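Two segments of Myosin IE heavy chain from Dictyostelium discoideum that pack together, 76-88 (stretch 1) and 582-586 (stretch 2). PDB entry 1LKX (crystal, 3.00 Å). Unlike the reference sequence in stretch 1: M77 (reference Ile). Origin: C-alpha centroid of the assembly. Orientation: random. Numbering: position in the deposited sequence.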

ATOM      1  N   HIS A  76     -18.493   4.571 -11.768  1.00 42.38           N
ATOM      2  CA  HIS A  76     -18.056   3.240 -11.392  1.00 41.14           C
ATOM      3  C   HIS A  76     -16.565   3.076 -11.565  1.00 40.44           C
ATOM      4  O   HIS A  76     -15.951   3.649 -12.467  1.00 38.20           O
ATOM      5  N   MET A  77     -16.004   2.276 -10.669  1.00 40.97           N
ATOM      6  CA  MET A  77     -14.598   1.948 -10.656  1.00 40.67           C
ATOM      7  C   MET A  77     -14.125   1.567 -12.065  1.00 38.99           C
ATOM      8  O   MET A  77     -13.026   1.922 -12.493  1.00 38.30           O
ATOM      9  N   TYR A  78     -14.974   0.849 -12.790  1.00 36.37           N
ATOM     10  CA  TYR A  78     -14.640   0.401 -14.128  1.00 33.35           C
ATOM     11  C   TYR A  78     -14.372   1.502 -15.125  1.00 32.99           C
ATOM     12  O   TYR A  78     -13.536   1.348 -16.016  1.00 33.35           O
ATOM     13  N   ALA A  79     -15.083   2.609 -14.981  1.00 32.44           N
ATOM     14  CA  ALA A  79     -14.909   3.727 -15.891  1.00 32.76           C
ATOM     15  C   ALA A  79     -13.474   4.228 -15.821  1.00 33.12           C
ATOM     16  O   ALA A  79     -12.920   4.699 -16.808  1.00 32.86           O
ATOM     17  N   LEU A  80     -12.876   4.121 -14.644  1.00 34.08           N
ATOM     18  CA  LEU A  80     -11.516   4.575 -14.452  1.00 36.52           C
ATOM     19  C   LEU A  80     -10.590   3.609 -15.169  1.00 37.67           C
ATOM     20  O   LEU A  80      -9.717   4.016 -15.933  1.00 38.40           O
ATOM     21  N   ALA A  81     -10.795   2.319 -14.929  1.00 38.23           N
ATOM     22  CA  ALA A  81      -9.977   1.296 -15.568  1.00 38.95           C
ATOM     23  C   ALA A  81     -10.108   1.422 -17.074  1.00 39.04           C
ATOM     24  O   ALA A  81      -9.108   1.416 -17.785  1.00 38.11           O
ATOM     25  N   ASN A  82     -11.346   1.533 -17.554  1.00 39.67           N
ATOM     26  CA  ASN A  82     -11.591   1.662 -18.981  1.00 40.36           C
ATOM     27  C   ASN A  82     -10.824   2.853 -19.559  1.00 41.33           C
ATOM     28  O   ASN A  82     -10.221   2.739 -20.625  1.00 42.29           O
ATOM     29  N   ASP A  83     -10.832   3.991 -18.874  1.00 41.09           N
ATOM     30  CA  ASP A  83     -10.107   5.139 -19.385  1.00 42.69           C
ATOM     31  C   ASP A  83      -8.620   4.830 -19.415  1.00 43.16           C
ATOM     32  O   ASP A  83      -7.947   5.084 -20.414  1.00 43.43           O
ATOM     33  N   ALA A  84      -8.102   4.276 -18.320  1.00 42.77           N
ATOM     34  CA  ALA A  84      -6.677   3.939 -18.233  1.00 40.87           C
ATOM     35  C   ALA A  84      -6.246   3.057 -19.392  1.00 39.59           C
ATOM     36  O   ALA A  84      -5.246   3.327 -20.051  1.00 40.00           O
ATOM     37  N   TYR A  85      -7.019   2.006 -19.637  1.00 39.07           N
ATOM     38  CA  TYR A  85      -6.738   1.061 -20.708  1.00 38.34           C
ATOM     39  C   TYR A  85      -6.781   1.718 -22.064  1.00 39.92           C
ATOM     40  O   TYR A  85      -5.819   1.658 -22.804  1.00 40.60           O
ATOM     41  N   ARG A  86      -7.910   2.331 -22.390  1.00 42.85           N
ATOM     42  CA  ARG A  86      -8.078   3.016 -23.662  1.00 45.93           C
ATOM     43  C   ARG A  86      -6.929   4.005 -23.906  1.00 46.84           C
ATOM     44  O   ARG A  86      -6.349   4.036 -24.996  1.00 47.19           O
ATOM     45  N   SER A  87      -6.606   4.811 -22.896  1.00 47.53           N
ATOM     46  CA  SER A  87      -5.527   5.785 -23.011  1.00 49.28           C
ATOM     47  C   SER A  87      -4.216   5.090 -23.327  1.00 49.86           C
ATOM     48  O   SER A  87      -3.455   5.557 -24.170  1.00 50.85           O
ATOM     49  N   MET A  88      -3.939   3.982 -22.642  1.00 50.44           N
ATOM     50  CA  MET A  88      -2.704   3.243 -22.891  1.00 50.66           C
ATOM     51  C   MET A  88      -2.677   2.810 -24.354  1.00 51.13           C
ATOM     52  O   MET A  88      -1.686   2.997 -25.053  1.00 51.10           O
ATOM     53  N   PRO A 582      -1.594   9.796 -14.961  1.00 45.68           N
ATOM     54  CA  PRO A 582      -2.342   9.575 -13.718  1.00 44.26           C
ATOM     55  C   PRO A 582      -3.839   9.320 -13.871  1.00 43.24           C
ATOM     56  O   PRO A 582      -4.495   9.820 -14.790  1.00 42.77           O
ATOM     57  N   HIS A 583      -4.357   8.541 -12.930  1.00 41.81           N
ATOM     58  CA  HIS A 583      -5.765   8.177 -12.842  1.00 40.41           C
ATOM     59  C   HIS A 583      -5.924   8.068 -11.345  1.00 40.38           C
ATOM     60  O   HIS A 583      -5.193   7.317 -10.705  1.00 40.93           O
ATOM     61  N   TYR A 584      -6.857   8.820 -10.776  1.00 39.45           N
ATOM     62  CA  TYR A 584      -6.995   8.804  -9.332  1.00 37.84           C
ATOM     63  C   TYR A 584      -8.273   8.217  -8.783  1.00 36.55           C
ATOM     64  O   TYR A 584      -9.359   8.429  -9.318  1.00 38.31           O
ATOM     65  N   VAL A 585      -8.115   7.464  -7.703  1.00 34.17           N
ATOM     66  CA  VAL A 585      -9.224   6.852  -6.994  1.00 33.27           C
ATOM     67  C   VAL A 585      -8.964   7.276  -5.574  1.00 33.79           C
ATOM     68  O   VAL A 585      -7.841   7.190  -5.125  1.00 35.68           O
ATOM     69  N   ARG A 586      -9.974   7.764  -4.875  1.00 34.53           N
ATOM     70  CA  ARG A 586      -9.783   8.165  -3.490  1.00 35.69           C
ATOM     71  C   ARG A 586     -10.862   7.513  -2.633  1.00 35.67           C
ATOM     72  O   ARG A 586     -12.040   7.864  -2.725  1.00 36.01           O
TER

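The contact sets a strand, 582-586, against a helix, 77-88, running nearly antiparallel to it at 168°, with the axes 9.3 Å apart at closest approach. No hydrogen bond crosses between them; the contact is made by packing, mostly of side chains. H583 and V585 point toward the helix and Y584, between them, points away. P582 is out of reach of the helix.

H583 points toward the helix and loses more surface to the other stretch than any other residue here. Its chi1 is m, with chi2 at -78°, and the ring lies against the helix backbone: A84 CA sits over one face, 3.8 Å from the centroid of the H583 ring in a CH-pi contact, and 3.4 Å from H583 NE2. A84 CB, pointing sideways, is 3.8 Å from H583 NE2. Near the plane of the ring, at its edge, are D83 OD1, 3.6 Å from H583 CE1, and S87 OG, 4.4 Å from the same CE1. These are contacts without a hydrogen bond; H583 NE2 is satisfied elsewhere in the structure. D83 (chi1 t) and S87 (chi1 m) both point toward the strand, and S87 OG donates instead to D83 O, 2.9 Å away, one helical turn back. L80, t at chi1 and m at chi2, leaves its CA sideways but brings its end nearer, placing CD1 3.4 Å from H583 CB.

Y584 points away and offers the helix mainly its backbone: its O lies 4.3 Å from L80 CG.

V585 points toward the helix again, chi1 t. Its CG2 meets M77 CE at 3.4 Å and L80 CG at 4.2 Å, forming a small apolar cluster. M77, which differs from the reference sequence, starts sideways and reaches in through chi1 t and chi2 p. R586 is out of reach.

The pattern is economical: V585 meets M77 and L80, and H583 meets L80, D83, A84 and S87, so L80 is shared.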

ATOM      1  CB  HIS A  76     -18.778   2.170 -12.222  1.00 41.71           C
ATOM      2  CG  HIS A  76     -18.516   0.762 -11.772  1.00 40.90           C
ATOM      3  ND1 HIS A  76     -19.466  -0.005 -11.130  1.00 40.72           N
ATOM      4  CD2 HIS A  76     -17.412  -0.015 -11.868  1.00 40.60           C
ATOM      5  CE1 HIS A  76     -18.961  -1.192 -10.851  1.00 40.26           C
ATOM      6  NE2 HIS A  76     -17.714  -1.224 -11.288  1.00 41.38           N
ATOM      7  CB  MET A  77     -14.396   0.774  -9.711  1.00 43.94           C
ATOM      8  CG  MET A  77     -12.967   0.482  -9.433  1.00 51.55           C
ATOM      9  SD  MET A  77     -12.241   1.928  -8.679  1.00 60.41           S
ATOM     10  CE  MET A  77     -11.558   2.814 -10.182  1.00 60.14           C
ATOM     11  CB  TYR A  78     -15.734  -0.494 -14.665  1.00 30.00           C
ATOM     12  CG  TYR A  78     -15.853  -1.814 -13.949  1.00 29.02           C
ATOM     13  CD1 TYR A  78     -14.850  -2.275 -13.109  1.00 26.60           C
ATOM     14  CD2 TYR A  78     -16.978  -2.616 -14.126  1.00 30.00           C
ATOM     15  CE1 TYR A  78     -14.966  -3.501 -12.462  1.00 27.50           C
ATOM     16  CE2 TYR A  78     -17.105  -3.849 -13.481  1.00 27.67           C
ATOM     17  CZ  TYR A  78     -16.101  -4.284 -12.654  1.00 26.96           C
ATOM     18  OH  TYR A  78     -16.233  -5.491 -12.013  1.00 24.58           O
ATOM     19  CB  ALA A  79     -15.868   4.840 -15.521  1.00 33.32           C
ATOM     20  CB  LEU A  80     -11.192   4.620 -12.957  1.00 38.67           C
ATOM     21  CG  LEU A  80     -10.078   5.575 -12.514  1.00 40.60           C
ATOM     22  CD1 LEU A  80      -8.703   4.954 -12.726  1.00 40.31           C
ATOM     23  CD2 LEU A  80     -10.227   6.886 -13.299  1.00 41.96           C
ATOM     24  CB  ALA A  81     -10.419  -0.094 -15.121  1.00 40.00           C
ATOM     25  CB  ASN A  82     -13.089   1.805 -19.258  1.00 41.01           C
ATOM     26  CG  ASN A  82     -13.407   1.888 -20.751  1.00 41.96           C
ATOM     27  OD1 ASN A  82     -13.481   2.977 -21.341  1.00 42.29           O
ATOM     28  ND2 ASN A  82     -13.588   0.730 -21.369  1.00 43.83           N
ATOM     29  CB  ASP A  83     -10.333   6.369 -18.513  1.00 47.64           C
ATOM     30  CG  ASP A  83      -9.571   7.602 -19.026  1.00 51.64           C
ATOM     31  OD1 ASP A  83      -9.533   8.634 -18.316  1.00 54.40           O
ATOM     32  OD2 ASP A  83      -9.012   7.543 -20.143  1.00 52.95           O
ATOM     33  CB  ALA A  84      -6.378   3.238 -16.911  1.00 39.38           C
ATOM     34  CB  TYR A  85      -7.749  -0.066 -20.682  1.00 36.14           C
ATOM     35  CG  TYR A  85      -7.446  -1.157 -21.663  1.00 34.92           C
ATOM     36  CD1 TYR A  85      -6.190  -1.762 -21.687  1.00 36.75           C
ATOM     37  CD2 TYR A  85      -8.409  -1.597 -22.561  1.00 32.80           C
ATOM     38  CE1 TYR A  85      -5.902  -2.777 -22.585  1.00 35.84           C
ATOM     39  CE2 TYR A  85      -8.135  -2.602 -23.457  1.00 32.85           C
ATOM     40  CZ  TYR A  85      -6.881  -3.185 -23.465  1.00 35.49           C
ATOM     41  OH  TYR A  85      -6.578  -4.165 -24.368  1.00 38.60           O
ATOM     42  CB  ARG A  86      -9.415   3.761 -23.674  1.00 49.15           C
ATOM     43  CG  ARG A  86      -9.573   4.743 -24.850  1.00 54.99           C
ATOM     44  CD  ARG A  86     -10.447   5.962 -24.487  1.00 55.63           C
ATOM     45  NE  ARG A  86     -11.847   5.587 -24.325  1.00 57.06           N
ATOM     46  CZ  ARG A  86     -12.644   6.081 -23.387  1.00 57.03           C
ATOM     47  NH1 ARG A  86     -12.167   6.974 -22.527  1.00 56.08           N
ATOM     48  NH2 ARG A  86     -13.908   5.675 -23.310  1.00 57.02           N
ATOM     49  CB  SER A  87      -5.365   6.574 -21.711  1.00 50.28           C
ATOM     50  OG  SER A  87      -6.519   7.340 -21.429  1.00 53.12           O
ATOM     51  CB  MET A  88      -2.611   2.005 -21.996  1.00 49.15           C
ATOM     52  CG  MET A  88      -1.392   1.150 -22.303  1.00 47.37           C
ATOM     53  SD  MET A  88      -1.609  -0.554 -21.830  1.00 44.96           S
ATOM     54  CE  MET A  88      -2.994  -1.013 -22.872  1.00 44.50           C
ATOM     55  CB  PRO A 582      -2.094  10.855 -12.930  1.00 44.51           C
ATOM     56  CG  PRO A 582      -0.825  11.377 -13.493  1.00 45.75           C
ATOM     57  CD  PRO A 582      -0.997  11.137 -14.957  1.00 46.03           C
ATOM     58  CB  HIS A 583      -6.016   6.833 -13.508  1.00 38.37           C
ATOM     59  CG  HIS A 583      -5.853   6.868 -14.992  1.00 37.48           C
ATOM     60  ND1 HIS A 583      -6.819   7.381 -15.833  1.00 36.67           N
ATOM     61  CD2 HIS A 583      -4.817   6.506 -15.784  1.00 36.18           C
ATOM     62  CE1 HIS A 583      -6.385   7.331 -17.080  1.00 36.77           C
ATOM     63  NE2 HIS A 583      -5.172   6.806 -17.078  1.00 37.33           N
ATOM     64  CB  TYR A 584      -6.820  10.221  -8.778  1.00 38.92           C
ATOM     65  CG  TYR A 584      -5.955  11.119  -9.627  1.00 39.10           C
ATOM     66  CD1 TYR A 584      -6.478  11.765 -10.754  1.00 40.54           C
ATOM     67  CD2 TYR A 584      -4.619  11.327  -9.308  1.00 39.96           C
ATOM     68  CE1 TYR A 584      -5.688  12.597 -11.540  1.00 41.98           C
ATOM     69  CE2 TYR A 584      -3.810  12.156 -10.083  1.00 42.42           C
ATOM     70  CZ  TYR A 584      -4.351  12.791 -11.201  1.00 43.88           C
ATOM     71  OH  TYR A 584      -3.561  13.622 -11.975  1.00 45.67           O
ATOM     72  CB  VAL A 585      -9.192   5.301  -7.052  1.00 30.82           C
ATOM     73  CG1 VAL A 585     -10.257   4.718  -6.153  1.00 27.34           C
ATOM     74  CG2 VAL A 585      -9.430   4.830  -8.464  1.00 30.62           C
ATOM     75  CB  ARG A 586      -9.837   9.687  -3.364  1.00 36.53           C
ATOM     76  CG  ARG A 586      -9.090  10.384  -4.475  1.00 39.02           C
ATOM     77  CD  ARG A 586      -8.463  11.662  -3.996  1.00 42.30           C
ATOM     78  NE  ARG A 586      -7.381  11.379  -3.066  1.00 45.81           N
ATOM     79  CZ  ARG A 586      -6.567  12.304  -2.571  1.00 48.28           C
ATOM     80  NH1 ARG A 586      -5.602  11.951  -1.724  1.00 50.23           N
ATOM     81  NH2 ARG A 586      -6.719  13.577  -2.930  1.00 48.59           N
TER